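PDB 3LNB: N-acetyltransferase family protein from Bacillus anthracis, which probably transfers the acetyl group of acetyl-coenzyme A to the amine of arylamine compounds and inactivates the antibiotic sulfamethoxazole. Local coordinates for residues A[38-43]-A[48-53]; A[182-185]-A[191-194]. The protein carries 1 engineered substitution. All blocks are in the same frame, centred on the assembly; numbering follows the deposited sequence.

Interaction 1: residues A[38-43]-A[48-53]; sequences EFFKRL and KEITFN. With FMT (formic acid), chain D.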
ATOM      1  N   GLU A  38     -13.646  -0.130 -13.885  1.00 18.59           N
ATOM      2  CA  GLU A  38     -12.927  -1.330 -13.465  1.00 19.41           C
ATOM      3  C   GLU A  38     -12.588  -1.274 -11.985  1.00 17.74           C
ATOM      4  O   GLU A  38     -12.600  -2.295 -11.291  1.00 17.23           O
ATOM      5  CB  GLU A  38     -11.629  -1.498 -14.259  1.00 19.50           C
ATOM      6  CG  GLU A  38     -11.802  -1.802 -15.743  1.00 22.77           C
ATOM      7  CD  GLU A  38     -12.549  -3.104 -16.003  1.00 26.09           C
ATOM      8  OE1 GLU A  38     -12.291  -4.105 -15.303  1.00 24.29           O
ATOM      9  OE2 GLU A  38     -13.390  -3.128 -16.923  1.00 30.11           O
ATOM     10  N   PHE A  39     -12.271  -0.077 -11.506  1.00 16.94           N
ATOM     11  CA  PHE A  39     -11.916   0.098 -10.105  1.00 16.69           C
ATOM     12  C   PHE A  39     -13.091  -0.322  -9.223  1.00 16.42           C
ATOM     13  O   PHE A  39     -12.933  -1.140  -8.319  1.00 15.07           O
ATOM     14  CB  PHE A  39     -11.549   1.561  -9.829  1.00 16.85           C
ATOM     15  CG  PHE A  39     -10.800   1.763  -8.547  1.00 17.32           C
ATOM     16  CD1 PHE A  39      -9.431   1.527  -8.485  1.00 16.47           C
ATOM     17  CD2 PHE A  39     -11.465   2.163  -7.393  1.00 16.64           C
ATOM     18  CE1 PHE A  39      -8.734   1.687  -7.292  1.00 18.03           C
ATOM     19  CE2 PHE A  39     -10.779   2.326  -6.197  1.00 17.17           C
ATOM     20  CZ  PHE A  39      -9.412   2.088  -6.143  1.00 15.98           C
ATOM     21  N   PHE A  40     -14.266   0.247  -9.501  1.00 15.63           N
ATOM     22  CA  PHE A  40     -15.486  -0.055  -8.751  1.00 16.62           C
ATOM     23  C   PHE A  40     -15.788  -1.554  -8.734  1.00 16.25           C
ATOM     24  O   PHE A  40     -16.150  -2.112  -7.700  1.00 15.50           O
ATOM     25  CB  PHE A  40     -16.678   0.689  -9.365  1.00 15.77           C
ATOM     26  CG  PHE A  40     -16.695   2.163  -9.073  1.00 15.87           C
ATOM     27  CD1 PHE A  40     -16.862   3.082 -10.102  1.00 17.86           C
ATOM     28  CD2 PHE A  40     -16.567   2.632  -7.770  1.00 15.77           C
ATOM     29  CE1 PHE A  40     -16.902   4.446  -9.842  1.00 16.71           C
ATOM     30  CE2 PHE A  40     -16.607   3.998  -7.498  1.00 16.43           C
ATOM     31  CZ  PHE A  40     -16.775   4.906  -8.539  1.00 16.48           C
ATOM     32  N   LYS A  41     -15.640  -2.193  -9.892  1.00 17.12           N
ATOM     33  CA  LYS A  41     -15.895  -3.626 -10.024  1.00 18.40           C
ATOM     34  C   LYS A  41     -14.951  -4.454  -9.152  1.00 18.47           C
ATOM     35  O   LYS A  41     -15.390  -5.315  -8.383  1.00 19.21           O
ATOM     36  CB  LYS A  41     -15.739  -4.048 -11.487  1.00 18.35           C
ATOM     37  CG  LYS A  41     -15.900  -5.543 -11.729  1.00 21.99           C
ATOM     38  CD  LYS A  41     -15.604  -5.915 -13.178  1.00 22.99           C
ATOM     39  CE  LYS A  41     -15.765  -7.417 -13.412  1.00 24.21           C
ATOM     40  NZ  LYS A  41     -15.463  -7.787 -14.824  1.00 25.28           N
ATOM     41  N   ARG A  42     -13.654  -4.190  -9.267  1.00 16.95           N
ATOM     42  CA  ARG A  42     -12.659  -4.925  -8.496  1.00 16.97           C
ATOM     43  C   ARG A  42     -12.870  -4.790  -6.993  1.00 17.93           C
ATOM     44  O   ARG A  42     -12.813  -5.778  -6.264  1.00 18.08           O
ATOM     45  CB  ARG A  42     -11.252  -4.435  -8.845  1.00 15.38           C
ATOM     46  CG  ARG A  42     -10.115  -5.114  -8.078  1.00 14.81           C
ATOM     47  CD  ARG A  42      -9.800  -6.512  -8.608  1.00 16.06           C
ATOM     48  NE  ARG A  42      -8.484  -6.961  -8.158  1.00 17.80           N
ATOM     49  CZ  ARG A  42      -8.273  -7.934  -7.270  1.00 18.39           C
ATOM     50  NH1 ARG A  42      -7.033  -8.261  -6.930  1.00 16.66           N
ATOM     51  NH2 ARG A  42      -9.293  -8.588  -6.734  1.00 16.29           N
ATOM     52  N   LEU A  43     -13.106  -3.563  -6.534  1.00 17.80           N
ATOM     53  CA  LEU A  43     -13.289  -3.319  -5.107  1.00 20.18           C
ATOM     54  C   LEU A  43     -14.717  -3.537  -4.627  1.00 20.76           C
ATOM     55  O   LEU A  43     -15.052  -3.210  -3.488  1.00 20.50           O
ATOM     56  CB  LEU A  43     -12.811  -1.909  -4.742  1.00 20.25           C
ATOM     57  CG  LEU A  43     -11.299  -1.651  -4.857  1.00 22.57           C
ATOM     58  CD1 LEU A  43     -10.552  -2.581  -3.916  1.00 21.45           C
ATOM     59  CD2 LEU A  43     -10.822  -1.878  -6.296  1.00 23.03           C
ATOM     60  N   LYS A  48     -20.497   5.219  -8.204  1.00 19.03           N
ATOM     61  CA  LYS A  48     -21.167   6.389  -7.629  1.00 17.79           C
ATOM     62  C   LYS A  48     -20.169   7.537  -7.541  1.00 18.72           C
ATOM     63  O   LYS A  48     -18.976   7.340  -7.778  1.00 18.26           O
ATOM     64  CB  LYS A  48     -21.682   6.060  -6.224  1.00 17.13           C
ATOM     65  CG  LYS A  48     -20.575   5.765  -5.212  1.00 19.30           C
ATOM     66  CD  LYS A  48     -21.137   5.406  -3.832  1.00 21.22           C
ATOM     67  CE  LYS A  48     -20.017   5.021  -2.860  1.00 21.02           C
ATOM     68  NZ  LYS A  48     -20.524   4.685  -1.501  1.00 22.12           N
ATOM     69  N   GLU A  49     -20.641   8.738  -7.217  1.00 19.04           N
ATOM     70  CA  GLU A  49     -19.718   9.859  -7.095  1.00 19.03           C
ATOM     71  C   GLU A  49     -18.953   9.627  -5.808  1.00 20.16           C
ATOM     72  O   GLU A  49     -19.551   9.302  -4.785  1.00 19.98           O
ATOM     73  CB  GLU A  49     -20.442  11.207  -6.989  1.00 19.07           C
ATOM     74  CG  GLU A  49     -19.459  12.359  -6.707  1.00 19.53           C
ATOM     75  CD  GLU A  49     -20.124  13.711  -6.522  1.00 22.43           C
ATOM     76  OE1 GLU A  49     -19.395  14.732  -6.504  1.00 22.71           O
ATOM     77  OE2 GLU A  49     -21.365  13.762  -6.386  1.00 23.91           O
ATOM     78  N   ILE A  50     -17.637   9.797  -5.852  1.00 18.73           N
ATOM     79  CA  ILE A  50     -16.830   9.598  -4.663  1.00 18.41           C
ATOM     80  C   ILE A  50     -16.455  10.925  -4.032  1.00 18.76           C
ATOM     81  O   ILE A  50     -15.811  11.757  -4.670  1.00 19.73           O
ATOM     82  CB  ILE A  50     -15.538   8.834  -4.983  1.00 18.04           C
ATOM     83  CG1 ILE A  50     -15.883   7.439  -5.506  1.00 17.73           C
ATOM     84  CG2 ILE A  50     -14.673   8.736  -3.734  1.00 15.34           C
ATOM     85  CD1 ILE A  50     -16.722   6.624  -4.545  1.00 18.16           C
ATOM     86  N   THR A  51     -16.858  11.120  -2.780  1.00 17.69           N
ATOM     87  CA  THR A  51     -16.542  12.350  -2.076  1.00 18.46           C
ATOM     88  C   THR A  51     -15.548  12.047  -0.961  1.00 17.96           C
ATOM     89  O   THR A  51     -15.207  10.885  -0.715  1.00 17.23           O
ATOM     90  CB  THR A  51     -17.808  12.998  -1.462  1.00 19.26           C
ATOM     91  OG1 THR A  51     -18.377  12.115  -0.483  1.00 21.55           O
ATOM     92  CG2 THR A  51     -18.842  13.286  -2.553  1.00 20.89           C
ATOM     93  N   PHE A  52     -15.090  13.091  -0.286  1.00 17.03           N
ATOM     94  CA  PHE A  52     -14.130  12.928   0.793  1.00 17.87           C
ATOM     95  C   PHE A  52     -14.558  11.869   1.809  1.00 18.30           C
ATOM     96  O   PHE A  52     -13.763  11.004   2.197  1.00 16.80           O
ATOM     97  CB  PHE A  52     -13.917  14.258   1.507  1.00 18.78           C
ATOM     98  CG  PHE A  52     -12.926  14.184   2.632  1.00 18.97           C
ATOM     99  CD1 PHE A  52     -11.563  14.110   2.371  1.00 18.75           C
ATOM    100  CD2 PHE A  52     -13.357  14.171   3.951  1.00 20.29           C
ATOM    101  CE1 PHE A  52     -10.643  14.024   3.413  1.00 19.27           C
ATOM    102  CE2 PHE A  52     -12.446  14.086   5.004  1.00 19.80           C
ATOM    103  CZ  PHE A  52     -11.090  14.012   4.734  1.00 20.19           C
ATOM    104  N   ASN A  53     -15.813  11.933   2.237  1.00 18.52           N
ATOM    105  CA  ASN A  53     -16.312  10.984   3.215  1.00 20.76           C
ATOM    106  C   ASN A  53     -16.317   9.550   2.713  1.00 19.24           C
ATOM    107  O   ASN A  53     -16.454   8.631   3.506  1.00 19.75           O
ATOM    108  CB  ASN A  53     -17.717  11.378   3.694  1.00 23.90           C
ATOM    109  CG  ASN A  53     -17.719  12.659   4.527  1.00 26.52           C
ATOM    110  OD1 ASN A  53     -16.672  13.111   5.001  1.00 27.68           O
ATOM    111  ND2 ASN A  53     -18.899  13.238   4.721  1.00 27.97           N
TER
HETATM  112  C   FMT D1003     -16.419  11.075  -9.392  1.00 27.03           C
HETATM  113  O1  FMT D1003     -16.482  10.236 -10.268  1.00 27.75           O
HETATM  114  O2  FMT D1003     -16.503  10.713  -8.099  1.00 23.61           O
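The phenyl ring of Phe40 meets Lys48 over one face and Ile50 at its edge. Above that face sits the backbone N of Lys48, 4.0 Å from CE1 of Phe40. The carbonyl of the same lysine reaches the far end of the ring, its O 3.4 Å from CZ of Phe40 and displaced from the ring plane. At the edge, and in the plane, the CD1 methyl of Ile50 packs 4.0 Å from CE2 of Phe40; the two side chains approach from opposite directions. Phe40 holds CG opposite its own carbonyl carbon (chi1 -74°), which sends the ring off the helix toward the returning loop. Phe109 meets this ring edge-to-face, and Met32 and Ala47 also pack on it. The backbone of Ile50 turns to a formic acid molecule, probably from the crystallisation liquor: Ile50 N donates to O2 of the formic acid at 2.7 Å, nearly straight (173°). Gln36 NE2 binds the same small molecule, so it links the loop to the helix that carries Phe40. The Lys48 side chain leads away from the ring, and its NZ forms a salt bridge with Glu57. An aromatic residue of helix 34-42 thus packs against the connection to helix 55-65, a helix-loop-helix unit consistent with the N-terminal helical region of arylamine N-acetyltransferases.

Interaction 2: residues A[182-185]-A[191-194]; sequences RKRT and HILE
Lys183 lays its aliphatic chain over one face of the His191 imidazole. CB starts at the rim, 4.1 Å from CD2 of His191. CG, opposite the backbone N (chi1 -175°), comes over the ring, 4.0 Å from the His191 ring centroid and 19° off the ring normal, a CH-pi contact. CD follows on the NE2 side, 3.9 Å from that His191 nitrogen. CE lies beyond the ring's NE2-CE1 edge, still above its plane, 4.0 Å from His191 NE2, and the chain bends at its last torsion. The backbones next to this pair form one antiparallel hydrogen-bonded pair, Arg182 with Ile192. Ile192 N gives a 2.9 Å bond to Arg182 O, and Arg182 N returns one of 3.1 Å to Ile192 O. On the sheet face shared by these two residues, CB of Arg182 rests 3.9 Å from CG1 of Ile192. The arginine's far end leads off to Gly169 O through NH1, while Glu194 is engaged by Arg180 in a salt bridge. Lys183 and Arg184 lie just past the end of strand 177-182, where the chain begins its turn into strand 191-196. That second strand runs between 177-182 and 216-225 in the large antiparallel sheet, and the His191 ring also meets Phe221 and Phe167.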
ATOM      1  N   ARG A 182       3.255  13.941  11.717  1.00 13.04           N
ATOM      2  CA  ARG A 182       4.005  14.965  12.422  1.00 14.46           C
ATOM      3  C   ARG A 182       5.013  15.577  11.456  1.00 15.68           C
ATOM      4  O   ARG A 182       5.670  14.864  10.683  1.00 14.40           O
ATOM      5  CB  ARG A 182       4.742  14.365  13.626  1.00 15.71           C
ATOM      6  CG  ARG A 182       3.846  13.985  14.800  1.00 14.54           C
ATOM      7  CD  ARG A 182       3.325  15.225  15.513  1.00 13.56           C
ATOM      8  NE  ARG A 182       2.609  14.904  16.746  1.00 12.99           N
ATOM      9  CZ  ARG A 182       1.381  14.393  16.796  1.00 12.52           C
ATOM     10  NH1 ARG A 182       0.720  14.132  15.676  1.00 11.40           N
ATOM     11  NH2 ARG A 182       0.806  14.158  17.970  1.00 13.04           N
ATOM     12  N   LYS A 183       5.113  16.900  11.479  1.00 14.73           N
ATOM     13  CA  LYS A 183       6.055  17.590  10.625  1.00 15.62           C
ATOM     14  C   LYS A 183       7.350  17.662  11.420  1.00 15.75           C
ATOM     15  O   LYS A 183       7.559  18.574  12.211  1.00 15.83           O
ATOM     16  CB  LYS A 183       5.559  18.998  10.294  1.00 16.41           C
ATOM     17  CG  LYS A 183       6.446  19.741   9.312  1.00 18.00           C
ATOM     18  CD  LYS A 183       5.783  21.025   8.850  1.00 20.54           C
ATOM     19  CE  LYS A 183       6.613  21.727   7.800  1.00 21.27           C
ATOM     20  NZ  LYS A 183       7.897  22.220   8.368  1.00 25.25           N
ATOM     21  N   ARG A 184       8.199  16.665  11.226  1.00 15.73           N
ATOM     22  CA  ARG A 184       9.473  16.600  11.919  1.00 15.20           C
ATOM     23  C   ARG A 184      10.530  16.282  10.883  1.00 14.52           C
ATOM     24  O   ARG A 184      10.369  15.366  10.080  1.00 15.67           O
ATOM     25  CB  ARG A 184       9.454  15.498  12.982  1.00 15.21           C
ATOM     26  CG  ARG A 184       8.390  15.672  14.062  1.00 18.34           C
ATOM     27  CD  ARG A 184       8.789  16.712  15.098  1.00 15.86           C
ATOM     28  NE  ARG A 184       7.791  16.845  16.158  1.00 16.91           N
ATOM     29  CZ  ARG A 184       6.635  17.495  16.037  1.00 19.66           C
ATOM     30  NH1 ARG A 184       5.796  17.552  17.066  1.00 18.39           N
ATOM     31  NH2 ARG A 184       6.316  18.102  14.898  1.00 17.70           N
ATOM     32  N   THR A 185      11.606  17.049  10.893  1.00 15.31           N
ATOM     33  CA  THR A 185      12.680  16.816   9.951  1.00 16.98           C
ATOM     34  C   THR A 185      13.457  15.588  10.414  1.00 17.83           C
ATOM     35  O   THR A 185      13.648  15.379  11.616  1.00 17.80           O
ATOM     36  CB  THR A 185      13.631  18.025   9.888  1.00 18.04           C
ATOM     37  OG1 THR A 185      12.892  19.201   9.545  1.00 18.64           O
ATOM     38  CG2 THR A 185      14.707  17.793   8.844  1.00 18.28           C
ATOM     39  N   HIS A 191       8.544  15.316   6.985  1.00 12.94           N
ATOM     40  CA  HIS A 191       7.377  14.826   7.711  1.00 13.58           C
ATOM     41  C   HIS A 191       7.544  13.336   7.980  1.00 13.54           C
ATOM     42  O   HIS A 191       8.370  12.667   7.356  1.00 13.83           O
ATOM     43  CB  HIS A 191       6.095  15.023   6.889  1.00 13.80           C
ATOM     44  CG  HIS A 191       5.847  16.437   6.464  1.00 14.63           C
ATOM     45  ND1 HIS A 191       6.747  17.159   5.708  1.00 15.17           N
ATOM     46  CD2 HIS A 191       4.786  17.253   6.666  1.00 15.52           C
ATOM     47  CE1 HIS A 191       6.250  18.358   5.461  1.00 15.01           C
ATOM     48  NE2 HIS A 191       5.061  18.442   6.031  1.00 16.02           N
ATOM     49  N   ILE A 192       6.746  12.826   8.909  1.00 13.04           N
ATOM     50  CA  ILE A 192       6.783  11.418   9.253  1.00 13.87           C
ATOM     51  C   ILE A 192       5.382  10.933   9.567  1.00 14.33           C
ATOM     52  O   ILE A 192       4.500  11.712   9.929  1.00 14.02           O
ATOM     53  CB  ILE A 192       7.648  11.135  10.518  1.00 14.99           C
ATOM     54  CG1 ILE A 192       7.084  11.903  11.721  1.00 15.94           C
ATOM     55  CG2 ILE A 192       9.098  11.513  10.271  1.00 13.22           C
ATOM     56  CD1 ILE A 192       7.763  11.564  13.035  1.00 16.30           C
ATOM     57  N   LEU A 193       5.182   9.639   9.388  1.00 14.01           N
ATOM     58  CA  LEU A 193       3.929   9.013   9.739  1.00 14.88           C
ATOM     59  C   LEU A 193       4.394   8.084  10.848  1.00 14.53           C
ATOM     60  O   LEU A 193       5.258   7.234  10.625  1.00 13.38           O
ATOM     61  CB  LEU A 193       3.346   8.201   8.581  1.00 13.91           C
ATOM     62  CG  LEU A 193       2.136   7.340   8.979  1.00 17.29           C
ATOM     63  CD1 LEU A 193       1.310   6.987   7.763  1.00 18.70           C
ATOM     64  CD2 LEU A 193       2.607   6.074   9.682  1.00 20.14           C
ATOM     65  N   GLU A 194       3.864   8.276  12.046  1.00 13.68           N
ATOM     66  CA  GLU A 194       4.226   7.426  13.172  1.00 14.46           C
ATOM     67  C   GLU A 194       3.077   6.465  13.401  1.00 14.77           C
ATOM     68  O   GLU A 194       1.954   6.722  12.963  1.00 14.86           O
ATOM     69  CB  GLU A 194       4.461   8.257  14.433  1.00 14.69           C
ATOM     70  CG  GLU A 194       5.693   9.132  14.366  1.00 17.17           C
ATOM     71  CD  GLU A 194       6.113   9.638  15.736  1.00 17.87           C
ATOM     72  OE1 GLU A 194       5.344  10.403  16.356  1.00 19.36           O
ATOM     73  OE2 GLU A 194       7.211   9.260  16.191  1.00 16.16           O
TER

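In the fold
Interaction 1 lies in the helical part of the chain and interaction 2 in the large antiparallel sheet; their centres are 30 Å apart, their nearest atoms about 15 Å, and they share no helix or strand. Each joins two segments close in sequence across a short connection, but by different means. The 38-43 and 48-53 contact is mostly buried and rests on a phenyl ring, a methyl group and backbone atoms. The 182-185 and 191-194 contact is partly exposed: two backbone hydrogen bonds pair Arg182, ending one strand, with Ile192 of the next, beside the aliphatic parts of long charged side chains. Coenzyme A is about 14 Å from the Ile192 side chain.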